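Local coordinates for dual specificity protein phosphatase 14 (Homo sapiens, PDB 2WGP) that removes phosphate from tyrosine, serine and threonine residues of proteins, inactivating the MAP kinases ERK, JNK and p38, at residues S32-G38 / A105-A111. Numbering follows the deposited sequence.
Sequences SLFLGRG and ATLVHCA. With PO4 (phosphate ion), chain C.
Gly36 and His109 pair where two parallel neighbours of the phosphatase sheet lie side by side, strands 33-36 and 106-109, the second of which runs on into the active-site loop. Beside Gly36, which has no side chain, the His109 imidazole lies on the same sheet face as Phe34 and Leu107. With CG between its backbone N and carbonyl carbon (chi1 83°), the ring turns ND1 onto the carbonyl of the next residue: ND1 donates to Cys110 O at 2.9 Å, nearly straight at 175° and in the ring plane. Obliquely to that ring, Gly38 CA approaches ND1 at 3.5 Å. Further back, Leu107 CD1 packs on Phe34 CB at 3.9 Å, while Thr106 O meets the phenyl edge in plane. On the other face the side chains of Leu33 and Val108 cross obliquely under helix 89-101, Leu33 CD1 3.7 Å from Val108 CG2. Backbone bonds alternate along the strands, from Thr106 N to Ser32 O (2.8 Å) through to Cys110 N to Gly36 O (3.2 Å); a water bridges Ser32 O and Thr106 OG1. A leucine in place of His109 would probably leave Cys110 O without its ring donor and the start of the loop freer to turn. Cys110 SG, the phosphocysteine nucleophile, lies 3.0 Å from O3 of a phosphate ion whose O2 accepts a hydrogen bond from Ala111 N. Gly36 O and His109 ND1 hold the cysteine's backbone N and O, consistent with sheet and imidazole together fixing the nucleophile's backbone at the mouth of the phosphate-binding loop.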
loop_
_atom_site.group_PDB
_atom_site.type_symbol
_atom_site.label_atom_id
_atom_site.label_comp_id
_atom_site.label_asym_id
_atom_site.label_seq_id
_atom_site.Cartn_x
_atom_site.Cartn_y
_atom_site.Cartn_z
ATOM N N SER A 32 -8.263 -36.282 -20.487
ATOM C CA SER A 32 -9.571 -35.684 -20.280
ATOM C C SER A 32 -9.529 -34.184 -19.969
ATOM O O SER A 32 -10.520 -33.630 -19.485
ATOM C CB SER A 32 -10.242 -36.414 -19.124
ATOM O OG SER A 32 -9.601 -36.056 -17.918
ATOM N N LEU A 33 -8.393 -33.536 -20.243
ATOM C CA LEU A 33 -8.227 -32.117 -19.896
ATOM C C LEU A 33 -7.468 -31.391 -20.977
ATOM O O LEU A 33 -6.342 -31.784 -21.349
ATOM C CB LEU A 33 -7.526 -31.922 -18.532
ATOM C CG LEU A 33 -7.221 -30.487 -18.066
ATOM C CD1 LEU A 33 -8.504 -29.710 -17.804
ATOM C CD2 LEU A 33 -6.324 -30.454 -16.828
ATOM N N PHE A 34 -8.090 -30.310 -21.452
ATOM C CA PHE A 34 -7.473 -29.425 -22.408
ATOM C C PHE A 34 -7.497 -28.004 -21.856
ATOM O O PHE A 34 -8.403 -27.623 -21.093
ATOM C CB PHE A 34 -8.216 -29.471 -23.736
ATOM C CG PHE A 34 -8.231 -30.836 -24.368
ATOM C CD1 PHE A 34 -7.348 -31.142 -25.416
ATOM C CD2 PHE A 34 -9.122 -31.815 -23.931
ATOM C CE1 PHE A 34 -7.361 -32.408 -26.009
ATOM C CE2 PHE A 34 -9.117 -33.084 -24.510
ATOM C CZ PHE A 34 -8.231 -33.371 -25.545
ATOM N N LEU A 35 -6.512 -27.218 -22.276
ATOM C CA LEU A 35 -6.391 -25.812 -21.913
ATOM C C LEU A 35 -6.414 -24.975 -23.195
ATOM O O LEU A 35 -5.804 -25.353 -24.212
ATOM C CB LEU A 35 -5.060 -25.614 -21.193
ATOM C CG LEU A 35 -4.504 -24.254 -20.809
ATOM C CD1 LEU A 35 -3.225 -24.414 -20.029
ATOM C CD2 LEU A 35 -4.287 -23.348 -22.020
ATOM N N GLY A 36 -7.092 -23.831 -23.156
ATOM C CA GLY A 36 -7.168 -22.999 -24.337
ATOM C C GLY A 36 -7.444 -21.519 -24.149
ATOM O O GLY A 36 -7.770 -21.046 -23.055
ATOM N N ARG A 37 -7.287 -20.815 -25.268
ATOM C CA ARG A 37 -7.808 -19.473 -25.486
ATOM C C ARG A 37 -9.288 -19.492 -25.728
ATOM O O ARG A 37 -9.832 -20.470 -26.260
ATOM C CB ARG A 37 -7.190 -18.882 -26.761
ATOM C CG ARG A 37 -5.759 -18.622 -26.657
ATOM C CD ARG A 37 -5.250 -17.638 -27.701
ATOM N NE ARG A 37 -4.774 -18.297 -28.919
ATOM C CZ ARG A 37 -5.343 -18.224 -30.125
ATOM N NH1 ARG A 37 -6.439 -17.530 -30.338
ATOM N NH2 ARG A 37 -4.794 -18.860 -31.148
ATOM N N GLY A 38 -9.942 -18.372 -25.423
ATOM C CA GLY A 38 -11.410 -18.286 -25.550
ATOM C C GLY A 38 -11.873 -18.487 -26.981
ATOM O O GLY A 38 -12.912 -19.076 -27.211
ATOM N N ALA A 105 -14.548 -35.178 -21.258
ATOM C CA ALA A 105 -13.330 -34.379 -21.231
ATOM C C ALA A 105 -13.675 -32.902 -21.080
ATOM O O ALA A 105 -14.733 -32.444 -21.502
ATOM C CB ALA A 105 -12.496 -34.630 -22.493
ATOM N N THR A 106 -12.771 -32.178 -20.435
ATOM C CA THR A 106 -12.991 -30.787 -20.102
ATOM C C THR A 106 -11.990 -29.878 -20.814
ATOM O O THR A 106 -10.793 -30.161 -20.860
ATOM C CB THR A 106 -12.913 -30.580 -18.553
ATOM O OG1 THR A 106 -13.893 -31.420 -17.900
ATOM C CG2 THR A 106 -13.159 -29.127 -18.187
ATOM N N LEU A 107 -12.502 -28.772 -21.355
ATOM C CA LEU A 107 -11.681 -27.660 -21.756
ATOM C C LEU A 107 -11.773 -26.562 -20.714
ATOM O O LEU A 107 -12.867 -26.066 -20.403
ATOM C CB LEU A 107 -12.098 -27.114 -23.102
ATOM C CG LEU A 107 -11.436 -25.796 -23.513
ATOM C CD1 LEU A 107 -9.938 -25.995 -23.894
ATOM C CD2 LEU A 107 -12.252 -25.195 -24.674
ATOM N N VAL A 108 -10.631 -26.200 -20.152
ATOM C CA VAL A 108 -10.555 -25.033 -19.286
ATOM C C VAL A 108 -9.944 -23.941 -20.142
ATOM O O VAL A 108 -8.783 -24.074 -20.600
ATOM C CB VAL A 108 -9.724 -25.244 -17.999
ATOM C CG1 VAL A 108 -9.766 -23.953 -17.147
ATOM C CG2 VAL A 108 -10.213 -26.508 -17.181
ATOM N N HIS A 109 -10.728 -22.886 -20.387
ATOM C CA HIS A 109 -10.266 -21.769 -21.215
ATOM C C HIS A 109 -10.319 -20.458 -20.453
ATOM O O HIS A 109 -11.092 -20.294 -19.488
ATOM C CB HIS A 109 -11.008 -21.661 -22.570
ATOM C CG HIS A 109 -12.331 -20.942 -22.525
ATOM N ND1 HIS A 109 -12.440 -19.560 -22.513
ATOM C CD2 HIS A 109 -13.599 -21.420 -22.547
ATOM C CE1 HIS A 109 -13.721 -19.231 -22.496
ATOM N NE2 HIS A 109 -14.444 -20.337 -22.517
ATOM N N CYS A 110 -9.488 -19.526 -20.886
ATOM C CA CYS A 110 -9.583 -18.140 -20.432
ATOM C C CYS A 110 -9.604 -17.275 -21.698
ATOM O O CYS A 110 -10.269 -17.651 -22.669
ATOM C CB CYS A 110 -8.446 -17.832 -19.455
ATOM S SG CYS A 110 -6.801 -18.371 -19.942
ATOM N N ALA A 111 -8.905 -16.139 -21.716
ATOM C CA ALA A 111 -8.832 -15.276 -22.896
ATOM C C ALA A 111 -7.590 -15.649 -23.706
ATOM O O ALA A 111 -7.691 -16.130 -24.825
ATOM C CB ALA A 111 -8.787 -13.782 -22.492
HETATM P P PO4 C . -5.493 -14.920 -19.269
HETATM O O1 PO4 C . -5.917 -15.238 -17.864
HETATM O O2 PO4 C . -6.586 -14.612 -20.253
HETATM O O3 PO4 C . -4.751 -16.122 -19.850
HETATM O O4 PO4 C . -4.500 -13.757 -19.274
HETATM O O HOH W 1 -12.507 -33.836 -17.532
#